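Local coordinates for pirin-like protein YHAK (Escherichia coli, PDB 2VEC) that is a cytoplasmic, monomeric bicupin of the pirin family, has no quercetin 2,3-dioxygenase activity and probably responds to oxidative conditions through a reactive cysteine, at residues Gly94-Glu102 and Gln119-Ser130; Leu206-Thr217 and Ile239-Leu250. One frame throughout, in Å; residues are numbered along the deposited sequence.

Contact 1 of 2, residues Gly94-Glu102 and Gln119-Ser130; sequences GEAEYRDSE and QPGVSYSEHNLS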
loop_
_atom_site.group_PDB
_atom_site.type_symbol
_atom_site.label_atom_id
_atom_site.label_comp_id
_atom_site.label_asym_id
_atom_site.label_seq_id
_atom_site.Cartn_x
_atom_site.Cartn_y
_atom_site.Cartn_z
ATOM N N GLY A 94 15.751 3.680 -1.019
ATOM C CA GLY A 94 16.414 3.567 -2.308
ATOM C C GLY A 94 15.645 4.155 -3.482
ATOM O O GLY A 94 14.846 5.067 -3.319
ATOM N N GLU A 95 15.890 3.606 -4.665
ATOM C CA GLU A 95 15.359 4.140 -5.908
ATOM C C GLU A 95 15.281 3.019 -6.917
ATOM O O GLU A 95 16.125 2.118 -6.948
ATOM C CB GLU A 95 16.250 5.291 -6.467
ATOM C CG GLU A 95 17.728 5.092 -6.277
ATOM C CD GLU A 95 18.587 6.090 -7.027
ATOM O OE1 GLU A 95 18.041 6.976 -7.732
ATOM O OE2 GLU A 95 19.829 5.969 -6.911
ATOM N N ALA A 96 14.277 3.098 -7.776
ATOM C CA ALA A 96 14.001 2.032 -8.707
ATOM C C ALA A 96 13.480 2.600 -10.010
ATOM O O ALA A 96 12.887 3.680 -10.027
ATOM C CB ALA A 96 12.967 1.095 -8.105
ATOM N N GLU A 97 13.698 1.865 -11.097
ATOM C CA GLU A 97 13.080 2.197 -12.381
ATOM C C GLU A 97 12.086 1.099 -12.796
ATOM O O GLU A 97 12.347 -0.090 -12.596
ATOM C CB GLU A 97 14.152 2.453 -13.457
ATOM C CG GLU A 97 13.571 2.658 -14.831
ATOM C CD GLU A 97 14.430 3.470 -15.758
ATOM O OE1 GLU A 97 15.669 3.279 -15.786
ATOM O OE2 GLU A 97 13.845 4.295 -16.495
ATOM N N TYR A 98 10.948 1.515 -13.355
ATOM C CA TYR A 98 9.859 0.609 -13.745
ATOM C C TYR A 98 9.644 0.735 -15.231
ATOM O O TYR A 98 9.384 1.829 -15.710
ATOM C CB TYR A 98 8.565 0.965 -12.984
ATOM C CG TYR A 98 8.767 0.738 -11.523
ATOM C CD1 TYR A 98 8.478 -0.492 -10.961
ATOM C CD2 TYR A 98 9.344 1.723 -10.726
ATOM C CE1 TYR A 98 8.731 -0.728 -9.616
ATOM C CE2 TYR A 98 9.578 1.505 -9.381
ATOM C CZ TYR A 98 9.288 0.271 -8.839
ATOM O OH TYR A 98 9.533 0.031 -7.515
ATOM N N ARG A 99 9.789 -0.362 -15.968
ATOM C CA ARG A 99 9.630 -0.311 -17.419
ATOM C C ARG A 99 8.600 -1.317 -17.881
ATOM O O ARG A 99 8.408 -2.361 -17.249
ATOM C CB ARG A 99 10.964 -0.566 -18.136
ATOM C CG ARG A 99 12.064 0.397 -17.741
ATOM C CD ARG A 99 13.304 0.291 -18.652
ATOM N NE ARG A 99 14.143 1.483 -18.529
ATOM C CZ ARG A 99 15.475 1.482 -18.606
ATOM N NH1 ARG A 99 16.135 0.338 -18.802
ATOM N NH2 ARG A 99 16.160 2.622 -18.480
ATOM N N ASP A 100 7.928 -1.013 -18.984
ATOM C CA ASP A 100 7.012 -1.984 -19.544
ATOM C C ASP A 100 7.349 -2.296 -20.999
ATOM O O ASP A 100 8.170 -1.615 -21.605
ATOM C CB ASP A 100 5.545 -1.582 -19.317
ATOM C CG ASP A 100 5.050 -0.486 -20.249
ATOM O OD1 ASP A 100 5.594 -0.267 -21.362
ATOM O OD2 ASP A 100 4.032 0.133 -19.883
ATOM N N SER A 101 6.737 -3.336 -21.547
ATOM C CA SER A 101 7.054 -3.751 -22.916
ATOM C C SER A 101 6.577 -2.784 -24.008
ATOM O O SER A 101 6.903 -2.972 -25.180
ATOM C CB SER A 101 6.577 -5.181 -23.186
ATOM O OG SER A 101 5.256 -5.400 -22.729
ATOM N N GLU A 102 5.804 -1.766 -23.630
ATOM C CA GLU A 102 5.306 -0.757 -24.577
ATOM C C GLU A 102 6.174 0.504 -24.613
ATOM O O GLU A 102 5.872 1.459 -25.339
ATOM C CB GLU A 102 3.844 -0.393 -24.282
ATOM C CG GLU A 102 2.842 -1.532 -24.465
ATOM C CD GLU A 102 2.864 -2.149 -25.863
ATOM O OE1 GLU A 102 2.871 -1.400 -26.865
ATOM O OE2 GLU A 102 2.870 -3.396 -25.954
ATOM N N GLN A 119 -1.919 -3.244 -18.199
ATOM C CA GLN A 119 -2.661 -3.563 -19.406
ATOM C C GLN A 119 -2.418 -5.014 -19.777
ATOM O O GLN A 119 -1.299 -5.495 -19.672
ATOM C CB GLN A 119 -2.212 -2.693 -20.583
ATOM C CG GLN A 119 -2.054 -1.204 -20.339
ATOM C CD GLN A 119 -1.439 -0.498 -21.570
ATOM O OE1 GLN A 119 -0.222 -0.248 -21.633
ATOM N NE2 GLN A 119 -2.280 -0.215 -22.579
ATOM N N PRO A 120 -3.474 -5.717 -20.215
ATOM C CA PRO A 120 -3.427 -7.108 -20.677
ATOM C C PRO A 120 -2.247 -7.454 -21.576
ATOM O O PRO A 120 -2.047 -6.816 -22.611
ATOM C CB PRO A 120 -4.730 -7.238 -21.468
ATOM C CG PRO A 120 -5.673 -6.364 -20.729
ATOM C CD PRO A 120 -4.854 -5.191 -20.236
ATOM N N GLY A 121 -1.468 -8.458 -21.174
ATOM C CA GLY A 121 -0.375 -8.967 -22.015
ATOM C C GLY A 121 0.867 -8.085 -22.061
ATOM O O GLY A 121 1.785 -8.347 -22.832
ATOM N N VAL A 122 0.908 -7.037 -21.244
ATOM C CA VAL A 122 2.069 -6.167 -21.229
ATOM C C VAL A 122 2.994 -6.676 -20.117
ATOM O O VAL A 122 2.518 -7.079 -19.074
ATOM C CB VAL A 122 1.645 -4.673 -21.085
ATOM C CG1 VAL A 122 2.845 -3.763 -20.823
ATOM C CG2 VAL A 122 0.862 -4.217 -22.343
ATOM N N SER A 123 4.299 -6.691 -20.359
ATOM C CA SER A 123 5.276 -7.139 -19.365
ATOM C C SER A 123 5.885 -5.950 -18.649
ATOM O O SER A 123 6.152 -4.923 -19.276
ATOM C CB SER A 123 6.397 -7.948 -20.026
ATOM O OG SER A 123 6.013 -9.295 -20.206
ATOM N N TYR A 124 6.164 -6.124 -17.356
ATOM C CA TYR A 124 6.613 -5.051 -16.490
ATOM C C TYR A 124 7.868 -5.443 -15.737
ATOM O O TYR A 124 7.959 -6.547 -15.208
ATOM C CB TYR A 124 5.495 -4.701 -15.469
ATOM C CG TYR A 124 4.257 -4.150 -16.132
ATOM C CD1 TYR A 124 4.096 -2.771 -16.333
ATOM C CD2 TYR A 124 3.247 -5.009 -16.594
ATOM C CE1 TYR A 124 2.925 -2.258 -16.969
ATOM C CE2 TYR A 124 2.113 -4.515 -17.229
ATOM C CZ TYR A 124 1.954 -3.148 -17.414
ATOM O OH TYR A 124 0.813 -2.696 -18.061
ATOM N N SER A 125 8.819 -4.524 -15.655
ATOM C CA SER A 125 10.073 -4.810 -14.970
ATOM C C SER A 125 10.400 -3.748 -13.932
ATOM O O SER A 125 9.979 -2.596 -14.046
ATOM C CB SER A 125 11.216 -4.957 -15.977
ATOM O OG SER A 125 11.670 -3.699 -16.426
ATOM N N GLU A 126 11.152 -4.153 -12.915
ATOM C CA GLU A 126 11.484 -3.282 -11.803
ATOM C C GLU A 126 12.963 -3.452 -11.519
ATOM O O GLU A 126 13.398 -4.562 -11.227
ATOM C CB GLU A 126 10.640 -3.652 -10.573
ATOM C CG GLU A 126 11.231 -3.199 -9.226
ATOM C CD GLU A 126 10.286 -3.422 -8.041
ATOM O OE1 GLU A 126 9.589 -4.462 -7.993
ATOM O OE2 GLU A 126 10.244 -2.540 -7.153
ATOM N N HIS A 127 13.732 -2.372 -11.646
ATOM C CA HIS A 127 15.194 -2.438 -11.455
ATOM C C HIS A 127 15.647 -1.502 -10.357
ATOM O O HIS A 127 15.215 -0.347 -10.311
ATOM C CB HIS A 127 15.983 -2.009 -12.706
ATOM C CG HIS A 127 15.648 -2.754 -13.963
ATOM N ND1 HIS A 127 14.809 -3.851 -14.001
ATOM C CD2 HIS A 127 16.068 -2.558 -15.239
ATOM C CE1 HIS A 127 14.720 -4.291 -15.246
ATOM N NE2 HIS A 127 15.470 -3.523 -16.018
ATOM N N ASN A 128 16.559 -1.970 -9.510
ATOM C CA ASN A 128 17.192 -1.093 -8.540
ATOM C C ASN A 128 18.205 -0.182 -9.263
ATOM O O ASN A 128 19.115 -0.671 -9.922
ATOM C CB ASN A 128 17.863 -1.930 -7.440
ATOM C CG ASN A 128 18.492 -1.085 -6.342
ATOM O OD1 ASN A 128 18.572 0.155 -6.455
ATOM N ND2 ASN A 128 18.967 -1.764 -5.266
ATOM N N LEU A 129 18.027 1.138 -9.142
ATOM C CA LEU A 129 18.896 2.091 -9.838
ATOM C C LEU A 129 20.303 2.229 -9.245
ATOM O O LEU A 129 21.201 2.763 -9.915
ATOM C CB LEU A 129 18.224 3.466 -9.937
ATOM C CG LEU A 129 17.191 3.639 -11.058
ATOM C CD1 LEU A 129 16.283 4.831 -10.787
ATOM C CD2 LEU A 129 17.923 3.798 -12.396
ATOM N N SER A 130 20.508 1.767 -8.001
ATOM C CA SER A 130 21.838 1.882 -7.372
ATOM C C SER A 130 22.724 0.636 -7.553
ATOM O O SER A 130 22.235 -0.498 -7.408
ATOM C CB SER A 130 21.723 2.193 -5.874
ATOM O OG SER A 130 23.054 2.364 -5.330
HETATM O O HOH W 1 18.398 1.796 -4.278
HETATM O O HOH W 2 1.280 -0.511 -19.177
#

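Contact 2 of 2, residues Leu206-Thr217 and Ile239-Leu250; sequences LQSIHGKFHALT and ITLVADSPLRAL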
loop_
_atom_site.group_PDB
_atom_site.type_symbol
_atom_site.label_atom_id
_atom_site.label_comp_id
_atom_site.label_asym_id
_atom_site.label_seq_id
_atom_site.Cartn_x
_atom_site.Cartn_y
_atom_site.Cartn_z
ATOM N N LEU A 206 -5.783 -2.830 7.647
ATOM C CA LEU A 206 -4.721 -2.066 8.314
ATOM C C LEU A 206 -3.391 -2.776 8.107
ATOM O O LEU A 206 -3.337 -3.995 8.266
ATOM C CB LEU A 206 -4.983 -2.035 9.827
ATOM C CG LEU A 206 -6.414 -1.655 10.234
ATOM C CD1 LEU A 206 -6.455 -1.531 11.753
ATOM C CD2 LEU A 206 -6.818 -0.319 9.612
ATOM N N GLN A 207 -2.304 -2.022 7.856
ATOM C CA GLN A 207 -0.985 -2.620 7.671
ATOM C C GLN A 207 0.047 -1.838 8.453
ATOM O O GLN A 207 0.129 -0.620 8.318
ATOM C CB GLN A 207 -0.596 -2.694 6.169
ATOM C CG GLN A 207 0.818 -3.289 5.942
ATOM C CD GLN A 207 0.878 -4.749 6.406
ATOM O OE1 GLN A 207 -0.062 -5.506 6.155
ATOM N NE2 GLN A 207 1.951 -5.140 7.071
ATOM N N SER A 208 0.836 -2.531 9.270
ATOM C CA SER A 208 1.990 -1.909 9.878
ATOM C C SER A 208 3.127 -1.902 8.839
ATOM O O SER A 208 3.534 -2.998 8.351
ATOM C CB SER A 208 2.399 -2.699 11.130
ATOM O OG SER A 208 3.773 -2.401 11.467
ATOM N N ILE A 209 3.626 -0.708 8.494
ATOM C CA ILE A 209 4.851 -0.625 7.693
ATOM C C ILE A 209 6.039 -0.715 8.656
ATOM O O ILE A 209 6.975 -1.528 8.460
ATOM C CB ILE A 209 4.911 0.663 6.855
ATOM C CG1 ILE A 209 3.788 0.669 5.776
ATOM C CG2 ILE A 209 6.297 0.799 6.156
ATOM C CD1 ILE A 209 3.605 2.117 5.147
ATOM N N HIS A 210 5.989 0.138 9.683
ATOM C CA HIS A 210 6.862 -0.057 10.828
ATOM C C HIS A 210 6.237 0.486 12.090
ATOM O O HIS A 210 5.423 1.396 12.101
ATOM C CB HIS A 210 8.287 0.442 10.611
ATOM C CG HIS A 210 8.432 1.930 10.646
ATOM N ND1 HIS A 210 8.505 2.644 11.823
ATOM C CD2 HIS A 210 8.553 2.832 9.649
ATOM C CE1 HIS A 210 8.658 3.928 11.548
ATOM N NE2 HIS A 210 8.702 4.066 10.237
ATOM N N GLY A 211 6.505 -0.257 13.157
ATOM C CA GLY A 211 5.907 0.015 14.474
ATOM C C GLY A 211 4.594 -0.701 14.751
ATOM O O GLY A 211 4.034 -1.411 13.909
ATOM N N LYS A 212 4.116 -0.533 15.975
ATOM C CA LYS A 212 2.943 -1.256 16.444
ATOM C C LYS A 212 1.847 -0.242 16.771
ATOM O O LYS A 212 2.135 0.922 17.058
ATOM C CB LYS A 212 3.301 -2.107 17.657
ATOM C CG LYS A 212 3.963 -1.358 18.754
ATOM C CD LYS A 212 4.393 -2.310 19.902
ATOM C CE LYS A 212 5.455 -1.656 20.770
ATOM N NZ LYS A 212 5.495 -2.337 22.118
ATOM N N PHE A 213 0.592 -0.675 16.692
ATOM C CA PHE A 213 -0.527 0.237 16.874
ATOM C C PHE A 213 -1.781 -0.556 17.136
ATOM O O PHE A 213 -1.796 -1.773 16.953
ATOM C CB PHE A 213 -0.704 1.181 15.668
ATOM C CG PHE A 213 -1.136 0.531 14.363
ATOM C CD1 PHE A 213 -0.271 -0.301 13.637
ATOM C CD2 PHE A 213 -2.387 0.827 13.803
ATOM C CE1 PHE A 213 -0.666 -0.859 12.363
ATOM C CE2 PHE A 213 -2.790 0.271 12.556
ATOM C CZ PHE A 213 -1.914 -0.563 11.825
ATOM N N HIS A 214 -2.823 0.130 17.587
ATOM C CA HIS A 214 -4.099 -0.536 17.707
ATOM C C HIS A 214 -5.211 0.280 17.108
ATOM O O HIS A 214 -5.056 1.468 16.848
ATOM C CB HIS A 214 -4.403 -0.928 19.158
ATOM C CG HIS A 214 -4.339 0.211 20.138
ATOM N ND1 HIS A 214 -3.148 0.733 20.603
ATOM C CD2 HIS A 214 -5.324 0.909 20.758
ATOM C CE1 HIS A 214 -3.405 1.710 21.462
ATOM N NE2 HIS A 214 -4.717 1.814 21.597
ATOM N N ALA A 215 -6.318 -0.388 16.819
ATOM C CA ALA A 215 -7.461 0.290 16.249
ATOM C C ALA A 215 -8.606 0.242 17.247
ATOM O O ALA A 215 -8.813 -0.777 17.913
ATOM C CB ALA A 215 -7.855 -0.353 14.967
ATOM N N LEU A 216 -9.319 1.364 17.353
ATOM C CA LEU A 216 -10.556 1.479 18.115
ATOM C C LEU A 216 -11.730 1.784 17.194
ATOM O O LEU A 216 -11.591 2.493 16.188
ATOM C CB LEU A 216 -10.470 2.623 19.136
ATOM C CG LEU A 216 -9.143 2.945 19.832
ATOM C CD1 LEU A 216 -9.221 4.322 20.481
ATOM C CD2 LEU A 216 -8.981 1.898 20.912
ATOM N N THR A 217 -12.888 1.247 17.557
ATOM C CA THR A 217 -14.172 1.591 16.943
ATOM C C THR A 217 -15.130 1.792 18.105
ATOM O O THR A 217 -15.059 1.063 19.094
ATOM C CB THR A 217 -14.698 0.485 16.008
ATOM O OG1 THR A 217 -14.786 -0.759 16.718
ATOM C CG2 THR A 217 -13.751 0.287 14.867
ATOM N N ILE A 239 -12.976 4.489 12.237
ATOM C CA ILE A 239 -11.880 3.764 12.873
ATOM C C ILE A 239 -10.827 4.770 13.352
ATOM O O ILE A 239 -10.457 5.699 12.618
ATOM C CB ILE A 239 -11.182 2.761 11.909
ATOM C CG1 ILE A 239 -12.148 1.652 11.416
ATOM C CG2 ILE A 239 -10.047 2.077 12.642
ATOM C CD1 ILE A 239 -11.508 0.721 10.353
ATOM N N THR A 240 -10.386 4.599 14.592
ATOM C CA THR A 240 -9.339 5.432 15.160
ATOM C C THR A 240 -8.137 4.551 15.354
ATOM O O THR A 240 -8.274 3.451 15.903
ATOM C CB THR A 240 -9.736 6.007 16.527
ATOM O OG1 THR A 240 -10.829 6.896 16.352
ATOM C CG2 THR A 240 -8.575 6.783 17.138
ATOM N N LEU A 241 -6.980 5.042 14.905
ATOM C CA LEU A 241 -5.723 4.329 15.034
ATOM C C LEU A 241 -4.862 5.024 16.045
ATOM O O LEU A 241 -4.718 6.258 16.006
ATOM C CB LEU A 241 -4.957 4.341 13.708
ATOM C CG LEU A 241 -5.652 3.674 12.501
ATOM C CD1 LEU A 241 -4.675 3.668 11.349
ATOM C CD2 LEU A 241 -6.149 2.262 12.858
ATOM N N VAL A 242 -4.224 4.241 16.911
ATOM C CA VAL A 242 -3.414 4.839 17.993
ATOM C C VAL A 242 -2.034 4.182 17.988
ATOM O O VAL A 242 -1.934 2.935 18.047
ATOM C CB VAL A 242 -4.058 4.625 19.394
ATOM C CG1 VAL A 242 -3.209 5.292 20.497
ATOM C CG2 VAL A 242 -5.503 5.150 19.431
ATOM N N ALA A 243 -0.984 4.996 17.927
ATOM C CA ALA A 243 0.367 4.451 17.852
ATOM C C ALA A 243 0.867 3.972 19.204
ATOM O O ALA A 243 0.719 4.661 20.204
ATOM C CB ALA A 243 1.343 5.466 17.240
ATOM N N ASP A 244 1.443 2.769 19.212
ATOM C CA ASP A 244 2.053 2.222 20.402
ATOM C C ASP A 244 3.556 2.273 20.365
ATOM O O ASP A 244 4.210 1.875 21.332
ATOM C CB ASP A 244 1.598 0.792 20.596
ATOM C CG ASP A 244 0.145 0.713 20.897
ATOM O OD1 ASP A 244 -0.292 1.427 21.818
ATOM O OD2 ASP A 244 -0.559 -0.016 20.181
ATOM N N SER A 245 4.088 2.773 19.248
ATOM C CA SER A 245 5.490 3.160 19.099
ATOM C C SER A 245 5.516 4.114 17.906
ATOM O O SER A 245 4.468 4.325 17.284
ATOM C CB SER A 245 6.364 1.944 18.804
ATOM O OG SER A 245 5.985 1.301 17.587
ATOM N N PRO A 246 6.691 4.676 17.549
ATOM C CA PRO A 246 6.709 5.448 16.289
ATOM C C PRO A 246 6.198 4.582 15.143
ATOM O O PRO A 246 6.579 3.421 15.055
ATOM C CB PRO A 246 8.188 5.797 16.113
ATOM C CG PRO A 246 8.745 5.811 17.538
ATOM C CD PRO A 246 8.003 4.687 18.240
ATOM N N LEU A 247 5.316 5.115 14.296
ATOM C CA LEU A 247 4.520 4.266 13.423
ATOM C C LEU A 247 4.507 4.776 11.979
ATOM O O LEU A 247 4.427 5.982 11.753
ATOM C CB LEU A 247 3.084 4.262 13.945
ATOM C CG LEU A 247 2.026 3.538 13.122
ATOM C CD1 LEU A 247 2.223 2.034 13.273
ATOM C CD2 LEU A 247 0.626 3.996 13.538
ATOM N N ARG A 248 4.595 3.860 11.010
ATOM C CA ARG A 248 4.134 4.157 9.659
ATOM C C ARG A 248 3.172 3.026 9.340
ATOM O O ARG A 248 3.492 1.845 9.602
ATOM C CB ARG A 248 5.261 4.196 8.652
ATOM C CG ARG A 248 6.063 5.503 8.686
ATOM C CD ARG A 248 7.063 5.513 7.547
ATOM N NE ARG A 248 6.460 5.480 6.213
ATOM C CZ ARG A 248 7.196 5.566 5.108
ATOM N NH1 ARG A 248 8.532 5.701 5.239
ATOM N NH2 ARG A 248 6.620 5.524 3.916
ATOM N N ALA A 249 2.005 3.371 8.797
ATOM C CA ALA A 249 0.997 2.373 8.516
ATOM C C ALA A 249 0.177 2.750 7.290
ATOM O O ALA A 249 0.214 3.909 6.831
ATOM C CB ALA A 249 0.055 2.234 9.739
ATOM N N LEU A 250 -0.630 1.809 6.830
ATOM C CA LEU A 250 -1.603 2.096 5.785
ATOM C C LEU A 250 -2.969 1.720 6.322
ATOM O O LEU A 250 -3.090 0.764 7.114
ATOM C CB LEU A 250 -1.360 1.187 4.570
ATOM C CG LEU A 250 -0.048 1.357 3.803
ATOM C CD1 LEU A 250 0.044 0.348 2.634
ATOM C CD2 LEU A 250 0.168 2.796 3.294
#

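Contact 1 of 2, residues Gly94-Glu102 and Gln119-Ser130
Tyr-98 and Glu-126 form a non-hydrogen-bonded pair on the neighbouring antiparallel strands 95-100 and 124-128, their side chains on one face of the four-stranded sheet of the pirin-family cupin domain, a worked example of how one sheet can carry different chemistry on its two faces. Glu-97 pairs with His-127, and Arg-99 with Ser-125, each through two N-H to O bonds. Past Asp-100, Ser-101 N donates to Ser-123 O, and Ser-123 N returns a bond to Ser-101 OG at 2.9 Å.

Ala-96, Tyr-98, Asp-100, Tyr-124, Glu-126 and Asn-128 share the face that includes the buried side chains. With CG anti to the backbone N (chi1 158°), the extended Glu-126 chain runs beside the Tyr-98 ring, carboxylate and ring planes 45° apart, and Tyr-98 OH donates to Glu-126 OE2 at 2.7 Å from above the carboxylate plane. Arg-137 forms a salt bridge to the same oxygen, so the buried carboxylate has a neutral and a charged partner. Asp-100 CB packs 3.5 Å from Tyr-124 CD1.

On the other face Glu-97 OE1 and Arg-99 NH2 form a salt bridge of 2.8 Å. Just after strand 124-128, Leu-129 sets its CB against the Glu-95 chain and its CG and CD2 against Glu-97 CB. At the Glu-95 end a water accepts from Glu-95 N at 3.1 Å and donates to Asn-128 OD1 at 2.7 Å.

Contact 2 of 2, residues Leu206-Thr217 and Ile239-Leu250
The first torsions of Phe-213 and His-214 (chi1 67° and 55°) both place CG between the backbone N and the carbonyl carbon, bringing the phenyl ring to Leu-247 and the imidazole to Asp-244, on opposite faces of the antiparallel pair 213-217 and 239-243. This illustrates how a cupin strand pair can serve a buried apolar interior and a mixed, partly exposed outer face at once.

The Phe-213 ring enters the apolar side. Ala-249 CB sits over one face, 4.0 Å from Phe-213 CZ, while Leu-241 CD2 lies at the ring edge, 3.9 Å from Phe-213 CE2. Leu-247 crosses at about a right angle, its CD1 3.4 Å from Phe-213 CD1.

His-214 ND1 donates to the syn lone pair of Asp-244 OD2 at 2.7 Å and 169°, in the plane of the imidazole, with ring and carboxylate nearly coplanar. Val-242 CB covers one face of the imidazole as a CH-pi contact, so bond and packing together fix the ring's rotation. The carboxylate would probably stabilise a protonated imidazole.

Where the chain turns its corner, Ile-209 N and His-210 N both donate to Arg-248 O, at 2.8 and 3.0 Å, from the same face of its plane: a classic beta bulge. Ser-245 OG accepts from Lys-212 N at 3.1 Å and is also hydrogen-bonded to Gly-34 O.

Two sheets of the C-terminal cupin domain are joined by this corner. Strands 206-208 and 247-250 pair in one, which strand 183-189 extends beside 247-254 and strand 230-234 beside 203-208; strands 213-217 and 239-243 pair in the other, flanked by 220-225 and 194-198.

The two contacts lie on opposite sides of the chain's centre, their own centres about 31 Å apart, and occupy different cupin domains of the bicupin. Both join the two middle strands of a four-stranded antiparallel sheet, but contact 2 also reaches round a corner into the adjoining six-stranded sheet. Contact 1 is only partly buried, and even its inward face carries a tyrosine-glutamate bond backed by an arginine, with salt-bridged charges on the other side. Contact 2 is mostly buried: apolar side chains fill its interior, while a histidine-aspartate hydrogen bond lies on the other side. Comparable strand topology thus supports a more polar inner face in contact 1 and a more apolar one in contact 2.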